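Local atomic coordinates of 6-carboxyhexanoate--coa ligase (Bacillus subtilis, PDB entry 5FLG), a protein that belongs to the 6-carboxyhexanoate--CoA ligase family of CoA ligases and is found as an assembly of two subunits. Residues K143-S148 with D244-P249; T7-R12 with F66-E71; A187-L192 with F231-N236. All coordinates share one frame; numbering follows the deposited sequence.

How the interactions relate
Interaction 3 is buried within a mixed sheet of strands and is held by backbone hydrogen bonds and apolar side chains, with a bulge altering the pairing. Interaction 2 also joins antiparallel strands, but in the separate N-terminal sheet at the subunit interface, where carboxylates, arginines and a water take part. Interaction 1, partly buried, is different again: a loop meets the end of helix 238-247 through one hydrogen bond and carries the nucleotide on its other side. It touches interaction 2, where S148 packs on R12 and P249 on V69. Helix 238-247 follows strand 227-232 of interaction 3 in the chain, yet interactions 1 and 3 do not touch.

Interaction 1 (K143-S148 with D244-P249); sequences KGVRVS and DLEKQP. With ANP (phosphoaminophosphonic acid-adenylate ester), chain D.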
loop_
_atom_site.group_PDB
_atom_site.type_symbol
_atom_site.label_atom_id
_atom_site.label_comp_id
_atom_site.label_asym_id
_atom_site.label_seq_id
_atom_site.Cartn_x
_atom_site.Cartn_y
_atom_site.Cartn_z
ATOM N N LYS A 143 14.449 7.701 8.297
ATOM C CA LYS A 143 13.694 7.296 7.137
ATOM C C LYS A 143 14.692 7.105 5.979
ATOM O O LYS A 143 14.721 6.070 5.336
ATOM C CB LYS A 143 12.620 8.324 6.823
ATOM C CG LYS A 143 11.997 8.123 5.460
ATOM C CD LYS A 143 10.661 8.835 5.325
ATOM C CE LYS A 143 10.120 8.645 3.914
ATOM N NZ LYS A 143 8.634 8.681 3.865
ATOM N N GLY A 144 15.658 8.003 5.895
ATOM C CA GLY A 144 16.629 7.969 4.842
ATOM C C GLY A 144 16.013 8.360 3.527
ATOM O O GLY A 144 14.862 8.752 3.476
ATOM N N VAL A 145 16.834 8.401 2.486
ATOM C CA VAL A 145 16.355 8.759 1.175
ATOM C C VAL A 145 16.184 7.466 0.425
ATOM O O VAL A 145 17.116 6.673 0.335
ATOM C CB VAL A 145 17.371 9.662 0.430
ATOM C CG1 VAL A 145 16.972 9.844 -1.025
ATOM C CG2 VAL A 145 17.487 11.020 1.123
ATOM N N ARG A 146 15.004 7.255 -0.137
ATOM C CA ARG A 146 14.676 5.961 -0.730
ATOM C C ARG A 146 14.629 6.098 -2.243
ATOM O O ARG A 146 13.761 6.725 -2.783
ATOM C CB ARG A 146 13.352 5.427 -0.209
ATOM C CG ARG A 146 13.119 3.949 -0.570
ATOM C CD ARG A 146 13.875 2.953 0.325
ATOM N NE ARG A 146 13.759 1.594 -0.237
ATOM C CZ ARG A 146 14.219 0.459 0.297
ATOM N NH1 ARG A 146 14.863 0.452 1.453
ATOM N NH2 ARG A 146 14.107 -0.680 -0.404
ATOM N N VAL A 147 15.620 5.549 -2.913
ATOM C CA VAL A 147 15.678 5.591 -4.356
ATOM C C VAL A 147 14.581 4.707 -4.931
ATOM O O VAL A 147 14.353 3.588 -4.463
ATOM C CB VAL A 147 17.048 5.102 -4.840
ATOM C CG1 VAL A 147 17.128 5.162 -6.357
ATOM C CG2 VAL A 147 18.150 5.956 -4.203
ATOM N N SER A 148 13.833 5.266 -5.864
ATOM C CA SER A 148 12.676 4.608 -6.367
ATOM C C SER A 148 12.621 4.706 -7.905
ATOM O O SER A 148 13.386 5.452 -8.516
ATOM C CB SER A 148 11.469 5.253 -5.722
ATOM O OG SER A 148 10.299 4.538 -6.011
ATOM N N ASP A 244 15.170 13.971 -7.509
ATOM C CA ASP A 244 15.691 13.156 -8.597
ATOM C C ASP A 244 15.796 11.690 -8.198
ATOM O O ASP A 244 15.426 10.811 -8.972
ATOM C CB ASP A 244 17.072 13.623 -9.047
ATOM C CG ASP A 244 17.061 15.035 -9.596
ATOM O OD1 ASP A 244 16.029 15.415 -10.190
ATOM O OD2 ASP A 244 18.093 15.750 -9.458
ATOM N N LEU A 245 16.404 11.412 -7.049
ATOM C CA LEU A 245 16.583 10.026 -6.636
ATOM C C LEU A 245 15.255 9.309 -6.402
ATOM O O LEU A 245 15.120 8.112 -6.663
ATOM C CB LEU A 245 17.450 9.947 -5.379
ATOM C CG LEU A 245 18.885 10.422 -5.592
ATOM C CD1 LEU A 245 19.572 10.607 -4.262
ATOM C CD2 LEU A 245 19.666 9.448 -6.452
ATOM N N GLU A 246 14.271 10.037 -5.895
ATOM C CA GLU A 246 12.979 9.440 -5.620
ATOM C C GLU A 246 12.070 9.342 -6.838
ATOM O O GLU A 246 11.298 8.383 -6.938
ATOM C CB GLU A 246 12.291 10.159 -4.454
ATOM C CG GLU A 246 13.093 10.035 -3.157
ATOM C CD GLU A 246 12.417 10.641 -1.933
ATOM O OE1 GLU A 246 11.613 11.585 -2.086
ATOM O OE2 GLU A 246 12.745 10.205 -0.798
ATOM N N LYS A 247 12.237 10.227 -7.824
ATOM C CA LYS A 247 11.205 10.390 -8.858
ATOM C C LYS A 247 11.602 10.122 -10.319
ATOM O O LYS A 247 10.734 9.952 -11.186
ATOM C CB LYS A 247 10.583 11.770 -8.752
ATOM C CG LYS A 247 9.876 11.994 -7.424
ATOM C CD LYS A 247 8.713 11.025 -7.258
ATOM C CE LYS A 247 7.478 11.716 -6.703
ATOM N NZ LYS A 247 7.573 11.843 -5.227
ATOM N N GLN A 248 12.894 10.063 -10.603
ATOM C CA GLN A 248 13.345 9.954 -11.985
ATOM C C GLN A 248 13.344 8.484 -12.451
ATOM O O GLN A 248 13.962 7.643 -11.827
ATOM C CB GLN A 248 14.731 10.547 -12.101
ATOM C CG GLN A 248 15.263 10.658 -13.517
ATOM C CD GLN A 248 16.775 10.469 -13.557
ATOM O OE1 GLN A 248 17.340 9.728 -12.740
ATOM N NE2 GLN A 248 17.439 11.147 -14.491
ATOM N N PRO A 249 12.562 8.170 -13.487
ATOM C CA PRO A 249 12.382 6.756 -13.792
ATOM C C PRO A 249 13.466 6.216 -14.708
ATOM O O PRO A 249 13.822 6.837 -15.702
ATOM C CB PRO A 249 11.004 6.691 -14.457
ATOM C CG PRO A 249 10.708 8.071 -14.924
ATOM C CD PRO A 249 11.547 9.026 -14.128
HETATM P PG ANP D . 15.424 -6.203 1.190
HETATM O O1G ANP D . 14.091 -6.895 1.267
HETATM O O2G ANP D . 16.486 -6.913 1.985
HETATM O O3G ANP D . 15.906 -5.865 -0.184
HETATM P PB ANP D . 16.067 -3.337 1.635
HETATM O O1B ANP D . 16.049 -3.141 0.160
HETATM O O2B ANP D . 15.559 -2.338 2.606
HETATM N N3B ANP D . 15.117 -4.732 2.004
HETATM P PA ANP D . 18.779 -4.179 1.164
HETATM O O1A ANP D . 19.612 -5.189 1.807
HETATM O O2A ANP D . 18.292 -4.303 -0.251
HETATM O O3A ANP D . 17.556 -3.750 2.118
HETATM O "O5'" ANP D . 19.676 -2.797 1.271
HETATM C "C5'" ANP D . 20.552 -2.597 2.344
HETATM C "C4'" ANP D . 20.381 -1.175 2.882
HETATM O "O4'" ANP D . 20.578 -0.248 1.807
HETATM C "C3'" ANP D . 18.980 -0.931 3.422
HETATM O "O3'" ANP D . 18.907 -1.188 4.819
HETATM C "C2'" ANP D . 18.785 0.537 3.177
HETATM O "O2'" ANP D . 19.461 1.265 4.203
HETATM C "C1'" ANP D . 19.527 0.723 1.884
HETATM N N9 ANP D . 18.572 0.623 0.774
HETATM C C8 ANP D . 17.973 -0.512 0.267
HETATM N N7 ANP D . 17.218 -0.195 -0.812
HETATM C C5 ANP D . 17.304 1.162 -0.968
HETATM C C6 ANP D . 16.737 2.182 -1.865
HETATM N N6 ANP D . 15.879 1.868 -2.840
HETATM N N1 ANP D . 17.102 3.472 -1.696
HETATM C C2 ANP D . 17.931 3.834 -0.710
HETATM N N3 ANP D . 18.552 2.976 0.114
HETATM C C4 ANP D . 18.182 1.673 0.089
#
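With CG of E246 anti to its carbonyl carbon (chi1 -62°), this methylene is placed 3.4 Å from R146 O. V147 carries its CG1 anti to the backbone N, which sets that methyl 3.6 Å from L245 O. The same carbonyl receives the one hydrogen bond between loop and helix: S148 N donates to L245 O at 3.2 Å and nearly straight (165°), while the CA of V147 makes a CH...O contact with it. Alongside, CB of S148 rests 3.4 Å from E246 O. CD1 of L245 meets CG1 of V145, and CB of L245 meets CG2 of V147, giving the contact a small apolar side.

The loop grips ANP as well. V147 N donates to N1 of the adenine at 2.8 Å, and N6 of ANP donates back to V147 O, also at 2.8 Å, so the backbone of one residue, V147, pairs with both N1 and N6. The chain of R146 bends at chi2 (79°), which places CD near C6 of the adenine. Farther out its guanidinium lies with N7 above one face, offset toward the rim, and NH1 and NH2 bond separately to O2B and O1B, the NH1 bond being 3.1 Å. R124 O accepts from NH1, and E32 forms a salt bridge with NH2; together these partners probably fix the rotation of the group.

L245 belongs to the last turn of its helix, and K181 NZ also donates to its carbonyl as well as to S148 O and Q248 O; this charge probably offsets the negative end of the helix dipole. The loop 143-148 thus lies between the nucleotide and the end of helix 238-247, with helix 170-184 against V147 and L245 and strand 8-17 against S148.

Interaction 2 (T7-R12 with F66-E71); sequences TFYSVR and FEEVHE
CD2 of the Y9 ring lies 4.0 Å from CD1 of F66, while CE2 approaches CB of E68, the side chains of Y9 and E68 crossing obliquely. V11 and F66 lie side by side. The backbones run antiparallel, with S10 and E67 as a hydrogen-bonded pair: S10 N donates to E67 O (2.9 Å) and E67 N to S10 O (3.0 Å). Beyond them V69 N donates to F8 O (3.0 Å, 173°). One water continues the pairing, accepting from F8 N and donating to V69 O, each at 2.8 Å.

E67 and S10 share a face of the sheet, and chi1 of E67 (72°) places its CG 4.1 Å from CB of S10. OE2 of E67 makes a long salt bridge with R12 NH2, at 3.7 Å, and another salt bridge with R149 NH2; R12 NH2 also makes a weak hydrogen bond to Q65 OE1. F66 and E67 also pair with a strand of the second subunit, so the sheet continues through the interface.

E68 OE1 lies close to D60 of that subunit, like charges that would tend to favour a proton on one carboxylate. Three backbone bonds join the strands; the long R12–E67 salt bridge adds less.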
loop_
_atom_site.group_PDB
_atom_site.type_symbol
_atom_site.label_atom_id
_atom_site.label_comp_id
_atom_site.label_asym_id
_atom_site.label_seq_id
_atom_site.Cartn_x
_atom_site.Cartn_y
_atom_site.Cartn_z
ATOM N N THR A 7 3.133 2.849 -21.158
ATOM C CA THR A 7 2.924 3.390 -19.819
ATOM C C THR A 7 3.538 2.504 -18.749
ATOM O O THR A 7 3.284 1.288 -18.706
ATOM C CB THR A 7 1.435 3.607 -19.549
ATOM O OG1 THR A 7 0.923 4.535 -20.511
ATOM C CG2 THR A 7 1.207 4.179 -18.152
ATOM N N PHE A 8 4.331 3.120 -17.878
ATOM C CA PHE A 8 4.960 2.414 -16.780
ATOM C C PHE A 8 4.405 2.791 -15.406
ATOM O O PHE A 8 3.753 3.834 -15.234
ATOM C CB PHE A 8 6.468 2.596 -16.812
ATOM C CG PHE A 8 7.165 1.720 -17.816
ATOM C CD1 PHE A 8 7.244 2.087 -19.147
ATOM C CD2 PHE A 8 7.761 0.526 -17.415
ATOM C CE1 PHE A 8 7.828 1.235 -20.083
ATOM C CE2 PHE A 8 8.342 -0.330 -18.340
ATOM C CZ PHE A 8 8.331 -0.001 -19.686
ATOM N N TYR A 9 4.535 1.836 -14.474
ATOM C CA TYR A 9 3.973 1.958 -13.138
ATOM C C TYR A 9 5.037 1.709 -12.104
ATOM O O TYR A 9 5.831 0.787 -12.239
ATOM C CB TYR A 9 2.816 0.966 -12.944
ATOM C CG TYR A 9 1.630 1.265 -13.813
ATOM C CD1 TYR A 9 1.642 0.931 -15.147
ATOM C CD2 TYR A 9 0.539 1.956 -13.320
ATOM C CE1 TYR A 9 0.594 1.241 -15.980
ATOM C CE2 TYR A 9 -0.543 2.244 -14.134
ATOM C CZ TYR A 9 -0.490 1.915 -15.465
ATOM O OH TYR A 9 -1.505 2.245 -16.315
ATOM N N SER A 10 5.115 2.616 -11.122
ATOM C CA SER A 10 5.957 2.437 -9.959
ATOM C C SER A 10 5.247 1.528 -8.952
ATOM O O SER A 10 4.124 1.810 -8.551
ATOM C CB SER A 10 6.225 3.802 -9.286
ATOM O OG SER A 10 6.995 3.626 -8.106
ATOM N N VAL A 11 5.899 0.470 -8.520
ATOM C CA VAL A 11 5.292 -0.444 -7.530
ATOM C C VAL A 11 6.243 -0.556 -6.375
ATOM O O VAL A 11 7.411 -0.932 -6.562
ATOM C CB VAL A 11 5.018 -1.861 -8.087
ATOM C CG1 VAL A 11 4.148 -2.638 -7.110
ATOM C CG2 VAL A 11 4.308 -1.809 -9.425
ATOM N N ARG A 12 5.780 -0.137 -5.195
ATOM C CA ARG A 12 6.627 -0.054 -4.023
ATOM C C ARG A 12 6.040 -0.836 -2.865
ATOM O O ARG A 12 4.814 -0.985 -2.758
ATOM C CB ARG A 12 6.791 1.414 -3.577
ATOM C CG ARG A 12 7.640 2.230 -4.536
ATOM C CD ARG A 12 7.806 3.662 -4.029
ATOM N NE ARG A 12 6.538 4.384 -4.063
ATOM C CZ ARG A 12 6.299 5.515 -3.403
ATOM N NH1 ARG A 12 7.157 5.947 -2.493
ATOM N NH2 ARG A 12 5.186 6.188 -3.625
ATOM N N PHE A 66 0.952 0.983 -6.087
ATOM C CA PHE A 66 1.353 1.295 -7.440
ATOM C C PHE A 66 0.737 2.574 -7.931
ATOM O O PHE A 66 -0.321 2.983 -7.464
ATOM C CB PHE A 66 1.103 0.123 -8.421
ATOM C CG PHE A 66 -0.315 -0.045 -8.837
ATOM C CD1 PHE A 66 -0.905 0.854 -9.708
ATOM C CD2 PHE A 66 -0.991 -1.241 -8.546
ATOM C CE1 PHE A 66 -2.211 0.670 -10.129
ATOM C CE2 PHE A 66 -2.248 -1.489 -9.067
ATOM C CZ PHE A 66 -2.865 -0.535 -9.859
ATOM N N GLU A 67 1.472 3.245 -8.810
ATOM C CA GLU A 67 1.005 4.472 -9.425
ATOM C C GLU A 67 1.646 4.684 -10.763
ATOM O O GLU A 67 2.787 4.310 -10.992
ATOM C CB GLU A 67 1.326 5.676 -8.536
ATOM C CG GLU A 67 2.808 6.014 -8.518
ATOM C CD GLU A 67 3.203 6.996 -7.425
ATOM O OE1 GLU A 67 2.322 7.741 -6.926
ATOM O OE2 GLU A 67 4.421 7.047 -7.112
ATOM N N GLU A 68 0.850 5.162 -11.688
ATOM C CA GLU A 68 1.322 5.562 -12.984
ATOM C C GLU A 68 2.450 6.567 -12.886
ATOM O O GLU A 68 2.379 7.532 -12.129
ATOM C CB GLU A 68 0.167 6.190 -13.762
ATOM C CG GLU A 68 0.461 6.390 -15.229
ATOM C CD GLU A 68 -0.745 6.912 -16.000
ATOM O OE1 GLU A 68 -1.846 7.070 -15.419
ATOM O OE2 GLU A 68 -0.608 7.044 -17.220
ATOM N N VAL A 69 3.501 6.316 -13.645
ATOM C CA VAL A 69 4.563 7.295 -13.816
ATOM C C VAL A 69 4.290 8.185 -15.025
ATOM O O VAL A 69 4.134 7.702 -16.144
ATOM C CB VAL A 69 5.913 6.587 -13.953
ATOM C CG1 VAL A 69 7.042 7.592 -14.108
ATOM C CG2 VAL A 69 6.136 5.731 -12.722
ATOM N N HIS A 70 4.344 9.499 -14.809
ATOM C CA HIS A 70 4.059 10.427 -15.886
ATOM C C HIS A 70 5.311 10.931 -16.597
ATOM O O HIS A 70 5.258 11.240 -17.766
ATOM C CB HIS A 70 3.212 11.594 -15.373
ATOM C CG HIS A 70 1.856 11.173 -14.904
ATOM N ND1 HIS A 70 0.863 10.771 -15.772
ATOM C CD2 HIS A 70 1.377 10.948 -13.656
ATOM C CE1 HIS A 70 -0.186 10.359 -15.080
ATOM N NE2 HIS A 70 0.102 10.451 -13.794
ATOM N N GLU A 71 6.453 10.889 -15.935
ATOM C CA GLU A 71 7.709 11.343 -16.527
ATOM C C GLU A 71 8.132 10.295 -17.546
ATOM O O GLU A 71 7.816 9.098 -17.394
ATOM C CB GLU A 71 8.784 11.508 -15.443
ATOM C CG GLU A 71 8.468 12.553 -14.357
ATOM C CD GLU A 71 7.350 12.151 -13.393
ATOM O OE1 GLU A 71 7.219 10.950 -13.040
ATOM O OE2 GLU A 71 6.553 13.039 -13.018
HETATM O O HOH W 1 5.035 5.835 -18.043
#

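Interaction 3 (A187-L192 with F231-N236); sequences AVVAEL and FIDGSN
A classic beta bulge interrupts the antiparallel pairing of strands 188-194 and 227-232, neighbours within the mixed sheet: V189 and A190 both face F231. V189 N donates to F231 O (2.9 Å), and F231 N returns a bond to A190 O (2.7 Å, 169°), so the two bonds of F231 end on successive residues. V189 takes a near-helical backbone turn (psi -37°), which makes room for the extra residue and shifts the register by one. Before the bulge, D233 N donates to A187 O at 2.8 Å.

The side chains divide between the two faces of the sheet. On one, chi2 of I232 (-66°) places CD1 3.7 Å from CG2 of V188. On the other, the ring of F231 presents its edge to A190 O, which lies in the ring plane 3.6 Å from CD2, and CE2 comes within 4.1 Å of CB of L192. At the bulge itself, CG2 of V189 touches CB of D233 at 3.5 Å.

Helices 89-102 and 107-116 pack on F231 and L192, and helix 170-184 on V188 and E191. E191 OE2 forms a salt bridge with R228, which also bonds to ANP, and may help to position that arginine. The three hydrogen bonds across the two segments all join backbone atoms and continue on both sides of the bulge, while the side chains meet through carbon, as suits a buried contact.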
loop_
_atom_site.group_PDB
_atom_site.type_symbol
_atom_site.label_atom_id
_atom_site.label_comp_id
_atom_site.label_asym_id
_atom_site.label_seq_id
_atom_site.Cartn_x
_atom_site.Cartn_y
_atom_site.Cartn_z
ATOM N N ALA A 187 25.686 14.785 -9.151
ATOM C CA ALA A 187 26.245 15.180 -7.842
ATOM C C ALA A 187 26.830 14.021 -7.011
ATOM O O ALA A 187 27.554 14.248 -6.024
ATOM C CB ALA A 187 25.201 15.946 -7.047
ATOM N N VAL A 188 26.562 12.776 -7.415
ATOM C CA VAL A 188 27.053 11.640 -6.655
ATOM C C VAL A 188 28.427 11.177 -7.083
ATOM O O VAL A 188 28.624 10.672 -8.206
ATOM C CB VAL A 188 26.078 10.412 -6.733
ATOM C CG1 VAL A 188 26.620 9.269 -5.888
ATOM C CG2 VAL A 188 24.696 10.780 -6.269
ATOM N N VAL A 189 29.370 11.205 -6.153
ATOM C CA VAL A 189 30.746 10.834 -6.437
ATOM C C VAL A 189 30.933 9.330 -6.184
ATOM O O VAL A 189 31.719 8.676 -6.828
ATOM C CB VAL A 189 31.695 11.628 -5.525
ATOM C CG1 VAL A 189 33.130 11.116 -5.631
ATOM C CG2 VAL A 189 31.635 13.117 -5.868
ATOM N N ALA A 190 30.276 8.812 -5.170
ATOM C CA ALA A 190 30.459 7.408 -4.824
ATOM C C ALA A 190 29.403 6.904 -3.865
ATOM O O ALA A 190 28.736 7.688 -3.162
ATOM C CB ALA A 190 31.841 7.206 -4.244
ATOM N N GLU A 191 29.210 5.574 -3.884
ATOM C CA GLU A 191 28.214 4.917 -3.039
ATOM C C GLU A 191 28.921 3.778 -2.300
ATOM O O GLU A 191 29.839 3.173 -2.823
ATOM C CB GLU A 191 27.032 4.385 -3.844
ATOM C CG GLU A 191 26.120 3.468 -3.008
ATOM C CD GLU A 191 25.008 2.741 -3.800
ATOM O OE1 GLU A 191 24.981 2.768 -5.060
ATOM O OE2 GLU A 191 24.155 2.089 -3.137
ATOM N N LEU A 192 28.641 3.661 -1.007
ATOM C CA LEU A 192 29.104 2.559 -0.219
ATOM C C LEU A 192 27.892 1.794 0.295
ATOM O O LEU A 192 26.955 2.390 0.824
ATOM C CB LEU A 192 29.920 3.096 0.934
ATOM C CG LEU A 192 30.336 2.127 2.027
ATOM C CD1 LEU A 192 31.368 1.112 1.542
ATOM C CD2 LEU A 192 30.864 2.945 3.182
ATOM N N PHE A 231 28.045 9.579 -1.303
ATOM C CA PHE A 231 28.947 10.678 -1.086
ATOM C C PHE A 231 28.676 11.740 -2.137
ATOM O O PHE A 231 28.761 11.475 -3.346
ATOM C CB PHE A 231 30.378 10.169 -1.162
ATOM C CG PHE A 231 30.764 9.267 -0.015
ATOM C CD1 PHE A 231 31.272 9.794 1.155
ATOM C CD2 PHE A 231 30.587 7.883 -0.100
ATOM C CE1 PHE A 231 31.624 8.969 2.206
ATOM C CE2 PHE A 231 30.910 7.051 0.956
ATOM C CZ PHE A 231 31.426 7.594 2.115
ATOM N N ILE A 232 28.193 12.886 -1.674
ATOM C CA ILE A 232 27.669 13.941 -2.553
ATOM C C ILE A 232 28.608 15.144 -2.699
ATOM O O ILE A 232 29.161 15.648 -1.718
ATOM C CB ILE A 232 26.349 14.503 -2.006
ATOM C CG1 ILE A 232 25.352 13.379 -1.798
ATOM C CG2 ILE A 232 25.797 15.588 -2.920
ATOM C CD1 ILE A 232 24.889 12.703 -3.070
ATOM N N ASP A 233 28.785 15.575 -3.940
ATOM C CA ASP A 233 29.541 16.764 -4.273
ATOM C C ASP A 233 28.678 17.670 -5.137
ATOM O O ASP A 233 28.631 17.512 -6.359
ATOM C CB ASP A 233 30.787 16.398 -5.064
ATOM C CG ASP A 233 31.460 17.629 -5.690
ATOM O OD1 ASP A 233 30.931 18.754 -5.530
ATOM O OD2 ASP A 233 32.514 17.472 -6.340
ATOM N N GLY A 234 27.999 18.616 -4.510
ATOM C CA GLY A 234 27.085 19.469 -5.235
ATOM C C GLY A 234 26.827 20.760 -4.484
ATOM O O GLY A 234 26.868 20.781 -3.250
ATOM N N SER A 235 26.591 21.839 -5.238
ATOM C CA SER A 235 26.275 23.145 -4.656
ATOM C C SER A 235 24.790 23.240 -4.427
ATOM O O SER A 235 24.324 24.127 -3.714
ATOM C CB SER A 235 26.674 24.292 -5.590
ATOM O OG SER A 235 28.065 24.304 -5.841
ATOM N N ASN A 236 24.026 22.443 -5.162
ATOM C CA ASN A 236 22.611 22.726 -5.278
ATOM C C ASN A 236 21.899 22.310 -4.009
ATOM O O ASN A 236 22.487 21.712 -3.107
ATOM C CB ASN A 236 22.007 22.033 -6.496
ATOM C CG ASN A 236 22.555 22.576 -7.804
ATOM O OD1 ASN A 236 22.855 23.766 -7.924
ATOM N ND2 ASN A 236 22.700 21.701 -8.791
#